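Local structure of Alpha/beta hydrolase family protein (Bacillus anthracis, 3OOS) at residues A[147-150]-A[151-154]; A[168-171]-A[172-176]; A[179-182]-A[183-187]; A[200-203]-A[204-208]. The protein probably catalyses hydrolysis of a still unidentified substrate, as a bacterial member of the alpha/beta hydrolase fold family. One frame throughout, in Å; residues are numbered along the deposited sequence. Where two conformers were deposited one is given.

Interaction 1: A[147-150]-A[151-154]; sequences RIVS and IMNA
The carbonyl oxygen of Arg-147 takes the backbone N-H of Ile-151, with Arg-147 O and Ile-151 N 2.9 Å apart and 160° at the hydrogen. Three more bonds of the same i to i+4 kind follow, the next joining Met-152 N to Ile-148 O at 2.9 Å, which identifies the segment as regular alpha-helix inside helix 145-155. Over this frame Arg-147 folds across Ile-151. With CG anti to the backbone N (chi1 -177°) and a bend at chi2 (51°), the arginine brings one guanidinium face over Ile-151, whose CG1 lies 3.7 Å from NE, near the rim of the flat group. The guanidinium itself is tied by a salt bridge to Glu-171 and by a hydrogen bond to a glycerol probably taken up from the crystallisation liquor. Ile-148 meets two partners: its CD1 approaches Ile-151 CD1 at 4.1 Å, while its CG2 touches the selenomethionine Met-152, 4.0 Å from CE. Ile-148 also packs on Trp-172 and Met-175 of helix 162-176. Arginine and isoleucine therefore meet by van der Waals contact of a guanidinium face with a methylene, with no polar bond between the two side chains, while the charge is answered from the neighbouring helix.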
loop_
_atom_site.group_PDB
_atom_site.type_symbol
_atom_site.label_atom_id
_atom_site.label_comp_id
_atom_site.label_asym_id
_atom_site.label_seq_id
_atom_site.Cartn_x
_atom_site.Cartn_y
_atom_site.Cartn_z
ATOM N N ARG A 147 14.921 16.577 8.187
ATOM C CA ARG A 147 13.941 16.349 9.245
ATOM C C ARG A 147 13.319 14.964 9.112
ATOM O O ARG A 147 13.140 14.262 10.110
ATOM C CB ARG A 147 12.857 17.438 9.251
ATOM C CG ARG A 147 11.824 17.309 10.383
ATOM C CD ARG A 147 12.483 17.171 11.751
ATOM N NE ARG A 147 11.505 16.924 12.809
ATOM C CZ ARG A 147 11.805 16.473 14.026
ATOM N NH1 ARG A 147 13.065 16.207 14.358
ATOM N NH2 ARG A 147 10.841 16.284 14.913
ATOM N N ILE A 148 13.010 14.576 7.876
ATOM C CA ILE A 148 12.373 13.288 7.600
ATOM C C ILE A 148 13.291 12.110 7.938
ATOM O O ILE A 148 12.836 11.104 8.488
ATOM C CB ILE A 148 11.831 13.223 6.141
ATOM C CG1 ILE A 148 10.620 14.158 5.984
ATOM C CG2 ILE A 148 11.479 11.789 5.729
ATOM C CD1 ILE A 148 9.494 13.908 6.971
ATOM N N VAL A 149 14.580 12.242 7.636
ATOM C CA VAL A 149 15.560 11.223 8.027
ATOM C C VAL A 149 15.536 11.029 9.549
ATOM O O VAL A 149 15.488 9.891 10.038
ATOM C CB VAL A 149 16.991 11.575 7.541
ATOM C CG1 VAL A 149 18.038 10.687 8.217
ATOM C CG2 VAL A 149 17.085 11.435 6.026
ATOM N N SER A 150 15.547 12.145 10.280
ATOM C CA SER A 150 15.528 12.117 11.739
ATOM C C SER A 150 14.252 11.478 12.285
ATOM O O SER A 150 14.308 10.658 13.204
ATOM C CB SER A 150 15.702 13.526 12.309
ATOM O OG SER A 150 15.739 13.491 13.722
ATOM N N ILE A 151 13.107 11.849 11.713
ATOM C CA ILE A 151 11.818 11.285 12.127
ATOM C C ILE A 151 11.770 9.775 11.871
ATOM O O ILE A 151 11.385 9.005 12.752
ATOM C CB ILE A 151 10.614 11.986 11.435
ATOM C CG1 ILE A 151 10.512 13.447 11.887
ATOM C CG2 ILE A 151 9.312 11.257 11.756
ATOM C CD1 ILE A 151 9.486 14.279 11.103
HETATM N N MSE A 152 12.174 9.362 10.671
HETATM C CA MSE A 152 12.130 7.947 10.294
HETATM C C MSE A 152 13.026 7.101 11.184
HETATM O O MSE A 152 12.633 6.014 11.617
HETATM C CB MSE A 152 12.528 7.752 8.837
HETATM C CG MSE A 152 11.497 8.232 7.842
HETATM SE SE MSE A 152 11.967 7.711 6.034
HETATM C CE MSE A 152 13.727 8.533 5.887
ATOM N N ASN A 153 14.228 7.606 11.461
ATOM C CA ASN A 153 15.169 6.890 12.313
ATOM C C ASN A 153 14.614 6.694 13.719
ATOM O O ASN A 153 14.741 5.612 14.291
ATOM C CB ASN A 153 16.531 7.593 12.345
ATOM C CG ASN A 153 17.277 7.486 11.021
ATOM O OD1 ASN A 153 16.899 6.713 10.134
ATOM N ND2 ASN A 153 18.343 8.269 10.881
ATOM N N ALA A 154 13.971 7.729 14.254
ATOM C CA ALA A 154 13.403 7.661 15.594
ATOM C C ALA A 154 12.168 6.758 15.658
ATOM O O ALA A 154 11.983 6.019 16.626
ATOM C CB ALA A 154 13.089 9.053 16.114
#

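Interaction 2: A[168-171]-A[172-176]; sequences LSRE and WALMS
Two torsion choices set this contact: Arg-170 carries CG anti to its N (chi1 -177°) and then turns at chi2, whereas Leu-174, with chi1 near -75°, places its CG opposite its own carbonyl carbon and back toward the preceding turn. The two chains consequently meet through Arg-170 CG and Leu-174 CD1, 4.0 Å apart, with the guanidinium lying oblique to that methyl and its NH2 forming a salt bridge to Glu-184 of helix 180-186. In the backbone Leu-174 N donates to Arg-170 O at 2.9 Å, and the equivalent bonds from Trp-172, Ala-173 and Met-175 to Leu-168, Ser-169 and Glu-171 complete the alpha-helical ladder. The last of these is longer, 3.2 Å between Met-175 N and Glu-171 O.

All of this belongs to helix 162-176, which lies between strands 116-122 and 224-229 in the sequence of an alpha/beta hydrolase, where lid or cap elements are commonly inserted. Helix 145-155 packs against it through Leu-168, Glu-171 and Met-175, and helix 180-186 through Ala-173 and Leu-174.

Toward the C-terminal end the selenomethionine Met-175 bends at chi3, and its CE sits over the centre of the Trp-172 ring, 3.6 Å above the plane, so that the terminal methyl rests on the indole face. One turn beyond Trp-172, Ser-176 OG donates to Trp-172 O at 2.8 Å, approaching from above the carbonyl plane. Ser-176 N gives its stronger bond to Ala-173 O, 2.9 Å away, and a weak one to Trp-172 O, so this oxygen receives both the hydroxyl and the backbone of the same serine.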
loop_
_atom_site.group_PDB
_atom_site.type_symbol
_atom_site.label_atom_id
_atom_site.label_comp_id
_atom_site.label_asym_id
_atom_site.label_seq_id
_atom_site.Cartn_x
_atom_site.Cartn_y
_atom_site.Cartn_z
ATOM N N LEU A 168 6.116 12.664 16.924
ATOM C CA LEU A 168 6.652 12.361 15.594
ATOM C C LEU A 168 5.578 11.874 14.625
ATOM O O LEU A 168 5.578 12.247 13.445
ATOM C CB LEU A 168 7.770 11.318 15.692
ATOM C CG LEU A 168 9.033 11.727 16.452
ATOM C CD1 LEU A 168 9.873 10.505 16.737
ATOM C CD2 LEU A 168 9.833 12.772 15.682
ATOM N N SER A 169 4.673 11.037 15.128
ATOM C CA SER A 169 3.577 10.500 14.325
ATOM C C SER A 169 2.632 11.611 13.884
ATOM O O SER A 169 2.147 11.602 12.749
ATOM C CB SER A 169 2.818 9.432 15.107
ATOM O OG SER A 169 3.694 8.375 15.461
ATOM N N ARG A 170 2.390 12.563 14.788
ATOM C CA ARG A 170 1.561 13.731 14.505
ATOM C C ARG A 170 2.207 14.590 13.418
ATOM O O ARG A 170 1.555 14.987 12.452
ATOM C CB ARG A 170 1.365 14.552 15.783
ATOM C CG ARG A 170 0.459 15.762 15.630
ATOM C CD ARG A 170 -0.986 15.340 15.489
ATOM N NE ARG A 170 -1.895 16.482 15.506
ATOM C CZ ARG A 170 -3.213 16.379 15.640
ATOM N NH1 ARG A 170 -3.776 15.187 15.776
ATOM N NH2 ARG A 170 -3.968 17.466 15.645
ATOM N N GLU A 171 3.497 14.874 13.595
ATOM C CA GLU A 171 4.256 15.670 12.635
ATOM C C GLU A 171 4.215 15.027 11.246
ATOM O O GLU A 171 3.994 15.713 10.242
ATOM C CB GLU A 171 5.705 15.832 13.116
ATOM C CG GLU A 171 6.534 16.840 12.330
ATOM C CD GLU A 171 7.904 17.085 12.945
ATOM O OE1 GLU A 171 8.216 16.478 13.992
ATOM O OE2 GLU A 171 8.671 17.890 12.383
ATOM N N TRP A 172 4.410 13.708 11.200
ATOM C CA TRP A 172 4.354 12.964 9.945
ATOM C C TRP A 172 2.980 13.081 9.287
ATOM O O TRP A 172 2.888 13.354 8.086
ATOM C CB TRP A 172 4.710 11.488 10.164
ATOM C CG TRP A 172 4.874 10.748 8.876
ATOM C CD1 TRP A 172 3.882 10.190 8.122
ATOM C CD2 TRP A 172 6.099 10.507 8.172
ATOM N NE1 TRP A 172 4.412 9.611 6.998
ATOM C CE2 TRP A 172 5.771 9.790 7.002
ATOM C CE3 TRP A 172 7.442 10.824 8.417
ATOM C CZ2 TRP A 172 6.739 9.376 6.076
ATOM C CZ3 TRP A 172 8.407 10.416 7.491
ATOM C CH2 TRP A 172 8.047 9.702 6.338
ATOM N N ALA A 173 1.926 12.879 10.076
ATOM C CA ALA A 173 0.555 12.930 9.567
ATOM C C ALA A 173 0.221 14.304 8.984
ATOM O O ALA A 173 -0.379 14.405 7.909
ATOM C CB ALA A 173 -0.434 12.557 10.666
ATOM N N LEU A 174 0.624 15.359 9.686
ATOM C CA LEU A 174 0.345 16.723 9.234
ATOM C C LEU A 174 1.004 17.047 7.897
ATOM O O LEU A 174 0.443 17.774 7.079
ATOM C CB LEU A 174 0.748 17.738 10.303
ATOM C CG LEU A 174 -0.219 17.791 11.488
ATOM C CD1 LEU A 174 0.456 18.431 12.693
ATOM C CD2 LEU A 174 -1.511 18.525 11.133
HETATM N N MSE A 175 2.188 16.487 7.677
HETATM C CA MSE A 175 2.890 16.637 6.411
HETATM C C MSE A 175 2.195 15.851 5.299
HETATM O O MSE A 175 2.322 16.187 4.116
HETATM C CB MSE A 175 4.327 16.150 6.573
HETATM C CG MSE A 175 5.139 16.175 5.306
HETATM SE SE MSE A 175 6.679 15.034 5.496
HETATM C CE MSE A 175 5.801 13.293 5.730
ATOM N N SER A 176 1.456 14.817 5.695
ATOM C CA SER A 176 0.851 13.848 4.775
ATOM C C SER A 176 -0.596 14.151 4.405
ATOM O O SER A 176 -1.201 13.422 3.611
ATOM C CB SER A 176 0.916 12.452 5.399
ATOM O OG SER A 176 2.247 12.110 5.714
#

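Interaction 3: A[179-182]-A[183-187]; sequences SEEK and LEEAL
The backbone enters helix 180-186 from an extended residue, Ser-179 (phi -118°, psi 127°), and then runs as alpha-helix, with i to i+4 bonds from Leu-183 N to Ser-179 O through Ala-186 N to Lys-182 O. Ser-179 is the N-cap: its OG accepts from Lys-182 N at 3.2 Å and so occupies an N-H of the first turn. Further along, Glu-181 and Glu-185 extend side by side in the same direction, their carboxylate planes 43° apart and their OE2 atoms only 3.5 Å from each other. Lys-182 reaches the same place after a bend at chi2, but its direct salt bridge is long, with NZ 3.9 Å from Glu-185 OE1. A water does the closer work, accepting from Lys-182 NZ at 2.8 Å. The same water lies 2.7 Å from Glu-181 OE2. From Glu-185 OE2 it lies 3.0 Å away. A second water links Glu-180 O to Glu-184 OE1, donating to both, while that carboxylate oxygen also forms a salt bridge with Arg-170 of helix 162-176. Leu-183 faces the same helix, packing on Ala-173 and Leu-174. On the exposed side of the helix, two carboxylates at such a separation would be expected to raise each other's proton affinity, and the ammonium group together with its water probably offsets part of that cost.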
loop_
_atom_site.group_PDB
_atom_site.type_symbol
_atom_site.label_atom_id
_atom_site.label_comp_id
_atom_site.label_asym_id
_atom_site.label_seq_id
_atom_site.Cartn_x
_atom_site.Cartn_y
_atom_site.Cartn_z
ATOM N N SER A 179 -5.315 18.946 4.306
ATOM C CA SER A 179 -6.173 19.692 5.225
ATOM C C SER A 179 -6.079 19.152 6.648
ATOM O O SER A 179 -6.253 17.954 6.882
ATOM C CB SER A 179 -7.626 19.652 4.737
ATOM O OG SER A 179 -8.533 20.023 5.763
ATOM N N GLU A 180 -5.806 20.044 7.597
ATOM C CA GLU A 180 -5.755 19.662 9.007
ATOM C C GLU A 180 -7.102 19.141 9.492
ATOM O O GLU A 180 -7.153 18.208 10.293
ATOM C CB GLU A 180 -5.272 20.829 9.876
ATOM C CG GLU A 180 -3.844 21.260 9.547
ATOM C CD GLU A 180 -3.186 22.110 10.625
ATOM O OE1 GLU A 180 -3.846 22.463 11.626
ATOM O OE2 GLU A 180 -1.993 22.429 10.462
ATOM N N GLU A 181 -8.180 19.735 8.980
ATOM C CA GLU A 181 -9.544 19.310 9.292
ATOM C C GLU A 181 -9.796 17.865 8.846
ATOM O O GLU A 181 -10.381 17.078 9.595
ATOM C CB GLU A 181 -10.555 20.263 8.643
ATOM C CG GLU A 181 -12.018 19.983 8.975
ATOM C CD GLU A 181 -12.958 20.983 8.320
ATOM O OE1 GLU A 181 -12.749 22.205 8.484
ATOM O OE2 GLU A 181 -13.907 20.549 7.635
ATOM N N LYS A 182 -9.345 17.525 7.638
ATOM C CA LYS A 182 -9.505 16.165 7.115
ATOM C C LYS A 182 -8.718 15.145 7.936
ATOM O O LYS A 182 -9.163 14.013 8.115
ATOM C CB LYS A 182 -9.117 16.089 5.636
ATOM C CG LYS A 182 -10.061 16.838 4.699
ATOM C CD LYS A 182 -11.503 16.399 4.886
ATOM C CE LYS A 182 -12.421 17.105 3.899
ATOM N NZ LYS A 182 -13.851 16.733 4.101
ATOM N N LEU A 183 -7.551 15.547 8.442
ATOM C CA LEU A 183 -6.774 14.677 9.329
ATOM C C LEU A 183 -7.539 14.391 10.624
ATOM O O LEU A 183 -7.654 13.233 11.037
ATOM C CB LEU A 183 -5.392 15.272 9.648
ATOM C CG LEU A 183 -4.568 14.562 10.736
ATOM C CD1 LEU A 183 -4.311 13.087 10.411
ATOM C CD2 LEU A 183 -3.249 15.281 10.974
ATOM N N GLU A 184 -8.059 15.446 11.248
ATOM C CA GLU A 184 -8.794 15.298 12.496
ATOM C C GLU A 184 -10.001 14.376 12.316
ATOM O O GLU A 184 -10.262 13.520 13.167
ATOM C CB GLU A 184 -9.210 16.665 13.046
ATOM C CG GLU A 184 -9.165 16.749 14.560
ATOM C CD GLU A 184 -7.859 16.228 15.133
ATOM O OE1 GLU A 184 -6.782 16.537 14.577
ATOM O OE2 GLU A 184 -7.909 15.503 16.144
ATOM N N GLU A 185 -10.713 14.536 11.203
ATOM C CA GLU A 185 -11.869 13.696 10.900
ATOM C C GLU A 185 -11.456 12.254 10.606
ATOM O O GLU A 185 -12.141 11.315 11.016
ATOM C CB GLU A 185 -12.672 14.277 9.735
ATOM C CG GLU A 185 -13.382 15.578 10.082
ATOM C CD GLU A 185 -14.065 16.232 8.894
ATOM O OE1 GLU A 185 -14.119 15.623 7.801
ATOM O OE2 GLU A 185 -14.555 17.368 9.056
ATOM N N ALA A 186 -10.329 12.083 9.913
ATOM C CA ALA A 186 -9.834 10.747 9.567
ATOM C C ALA A 186 -9.461 9.938 10.805
ATOM O O ALA A 186 -9.633 8.720 10.831
ATOM C CB ALA A 186 -8.645 10.834 8.611
ATOM N N LEU A 187 -8.964 10.624 11.832
ATOM C CA LEU A 187 -8.538 9.966 13.072
ATOM C C LEU A 187 -9.689 9.324 13.853
ATOM O O LEU A 187 -9.458 8.451 14.693
ATOM C CB LEU A 187 -7.752 10.938 13.962
ATOM C CG LEU A 187 -6.352 11.311 13.460
ATOM C CD1 LEU A 187 -5.813 12.522 14.205
ATOM C CD2 LEU A 187 -5.376 10.135 13.544
HETATM O O HOH W 1 -5.520 18.226 12.577
HETATM O O HOH W 2 -14.618 18.338 6.232
#

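Interaction 4: A[200-203]-A[204-208]; sequences LNYF and RQVEY
One face of the Tyr-202 ring carries Val-206, whose CB stands 3.9 Å from the ring centroid and 15° off the normal, a CH-pi contact; at the ring edge, in its plane, lies Glu-207 OE1, 3.6 Å from Tyr-202 CE2. The valine reaches farther outward with CG1, which touches Tyr-202 CZ at 3.6 Å. The Phe-203 ring has Tyr-208 CB over one face, toward the rim and 4.3 Å from Phe-203 CZ, while Glu-207 CB approaches it obliquely. Phe-203 is the buried member of the group and also packs on Leu-31.

Residues 200-207 belong to helix 197-207, with Tyr-208 following, and at 204-207 the helix widens into a pi-type turn. The change is visible in the bonding: Arg-204 N still donates to Leu-200 O in the alpha pattern, but Tyr-202 O accepts both Val-206 N at 2.9 Å and Glu-207 N at 3.0 Å, and Tyr-208 N reaches back five residues to Phe-203 O at 2.7 Å. Of the two donors on Tyr-202 O, Glu-207 N lies in the carbonyl plane and Val-206 N is tilted from it.

Glu-207 gets its carboxylate to the tyrosine edge through CG anti to N and a turn at chi2 (86°), and there OE1 also accepts the backbone N-H of Met-74. On the preceding turn, Leu-200 and Arg-204 run alongside each other, with CD1 of the leucine 3.9 Å from CG of the arginine.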
loop_
_atom_site.group_PDB
_atom_site.type_symbol
_atom_site.label_atom_id
_atom_site.label_comp_id
_atom_site.label_asym_id
_atom_site.label_seq_id
_atom_site.Cartn_x
_atom_site.Cartn_y
_atom_site.Cartn_z
ATOM N N LEU A 200 10.009 -3.288 6.850
ATOM C CA LEU A 200 10.484 -1.969 6.429
ATOM C C LEU A 200 11.993 -1.984 6.209
ATOM O O LEU A 200 12.483 -1.478 5.193
ATOM C CB LEU A 200 10.108 -0.891 7.452
ATOM C CG LEU A 200 10.678 0.512 7.198
ATOM C CD1 LEU A 200 10.118 1.122 5.907
ATOM C CD2 LEU A 200 10.410 1.426 8.387
ATOM N N ASN A 201 12.720 -2.570 7.160
ATOM C CA ASN A 201 14.169 -2.712 7.033
ATOM C C ASN A 201 14.553 -3.456 5.768
ATOM O O ASN A 201 15.452 -3.033 5.049
ATOM C CB ASN A 201 14.761 -3.415 8.254
ATOM C CG ASN A 201 14.789 -2.530 9.477
ATOM O OD1 ASN A 201 14.661 -1.308 9.380
ATOM N ND2 ASN A 201 14.963 -3.143 10.642
ATOM N N TYR A 202 13.858 -4.554 5.485
ATOM C CA TYR A 202 14.141 -5.318 4.280
ATOM C C TYR A 202 13.903 -4.484 3.021
ATOM O O TYR A 202 14.719 -4.509 2.093
ATOM C CB TYR A 202 13.340 -6.622 4.224
ATOM C CG TYR A 202 13.751 -7.472 3.050
ATOM C CD1 TYR A 202 14.803 -8.381 3.155
ATOM C CD2 TYR A 202 13.116 -7.337 1.818
ATOM C CE1 TYR A 202 15.195 -9.153 2.064
ATOM C CE2 TYR A 202 13.506 -8.090 0.725
ATOM C CZ TYR A 202 14.536 -9.000 0.854
ATOM O OH TYR A 202 14.911 -9.748 -0.235
ATOM N N PHE A 203 12.798 -3.744 2.990
ATOM C CA PHE A 203 12.525 -2.890 1.843
ATOM C C PHE A 203 13.631 -1.858 1.640
ATOM O O PHE A 203 14.149 -1.711 0.535
ATOM C CB PHE A 203 11.169 -2.184 1.948
ATOM C CG PHE A 203 10.946 -1.175 0.857
ATOM C CD1 PHE A 203 10.732 -1.592 -0.454
ATOM C CD2 PHE A 203 10.994 0.191 1.128
ATOM C CE1 PHE A 203 10.542 -0.668 -1.478
ATOM C CE2 PHE A 203 10.808 1.123 0.112
ATOM C CZ PHE A 203 10.580 0.691 -1.194
ATOM N N ARG A 204 13.993 -1.158 2.711
ATOM C CA ARG A 204 14.947 -0.054 2.609
ATOM C C ARG A 204 16.379 -0.513 2.343
ATOM O O ARG A 204 17.101 0.123 1.572
ATOM C CB ARG A 204 14.893 0.834 3.854
ATOM C CG ARG A 204 13.558 1.558 4.045
ATOM C CD ARG A 204 13.707 2.766 4.953
ATOM N NE ARG A 204 14.491 3.823 4.312
ATOM C CZ ARG A 204 15.133 4.791 4.959
ATOM N NH1 ARG A 204 15.101 4.853 6.284
ATOM N NH2 ARG A 204 15.819 5.696 4.274
ATOM N N GLN A 205 16.770 -1.626 2.961
ATOM C CA GLN A 205 18.156 -2.095 2.913
ATOM C C GLN A 205 18.440 -3.053 1.757
ATOM O O GLN A 205 19.573 -3.127 1.270
ATOM C CB GLN A 205 18.546 -2.741 4.246
ATOM C CG GLN A 205 18.543 -1.773 5.424
ATOM C CD GLN A 205 18.379 -2.472 6.763
ATOM O OE1 GLN A 205 18.460 -3.696 6.855
ATOM N NE2 GLN A 205 18.138 -1.690 7.808
ATOM N N VAL A 206 17.418 -3.788 1.318
ATOM C CA VAL A 206 17.610 -4.811 0.284
ATOM C C VAL A 206 16.799 -4.560 -0.993
ATOM O O VAL A 206 17.357 -4.546 -2.093
ATOM C CB VAL A 206 17.325 -6.240 0.835
ATOM C CG1 VAL A 206 17.543 -7.302 -0.242
ATOM C CG2 VAL A 206 18.200 -6.529 2.052
ATOM N N GLU A 207 15.493 -4.364 -0.838
ATOM C CA GLU A 207 14.573 -4.310 -1.974
ATOM C C GLU A 207 14.713 -3.026 -2.795
ATOM O O GLU A 207 14.783 -3.074 -4.031
ATOM C CB GLU A 207 13.131 -4.460 -1.482
ATOM C CG GLU A 207 12.117 -4.693 -2.590
ATOM C CD GLU A 207 11.977 -6.156 -2.967
ATOM O OE1 GLU A 207 11.642 -6.975 -2.087
ATOM O OE2 GLU A 207 12.184 -6.487 -4.149
ATOM N N TYR A 208 14.757 -1.893 -2.100
ATOM C CA TYR A 208 14.727 -0.571 -2.729
ATOM C C TYR A 208 15.776 -0.369 -3.831
ATOM O O TYR A 208 15.448 0.117 -4.916
ATOM C CB TYR A 208 14.841 0.542 -1.672
ATOM C CG TYR A 208 15.133 1.899 -2.273
ATOM C CD1 TYR A 208 14.100 2.726 -2.719
ATOM C CD2 TYR A 208 16.446 2.344 -2.419
ATOM C CE1 TYR A 208 14.369 3.966 -3.286
ATOM C CE2 TYR A 208 16.726 3.578 -2.985
ATOM C CZ TYR A 208 15.684 4.383 -3.414
ATOM O OH TYR A 208 15.973 5.601 -3.982
#

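How the interactions relate
Interactions 1, 2 and 3 lie on consecutive helices, each touching the next. Between interactions 1 and 2, centres about 11 Å apart, a salt bridge joins Arg-147 NH2 to Glu-171 OE1 at 2.8 Å, and Ile-148 CD1 lies 3.7 Å from Trp-172 CZ3. Interactions 2 and 3 repeat this, with Arg-170 NH2 3.2 Å from Glu-184 OE1 beside leucine packing. Interaction 4 joins through interaction 1 alone, where Met-152 CE is 3.9 Å from Arg-204 NH2; its centre is about 30 Å from that of interaction 3. Tetraethylene glycol near Met-152, Ser-169 and Arg-204, probably from the crystallisation liquor, may mark pockets. The probable nucleophile elbow at Ser-99 lies in none of the eight segments.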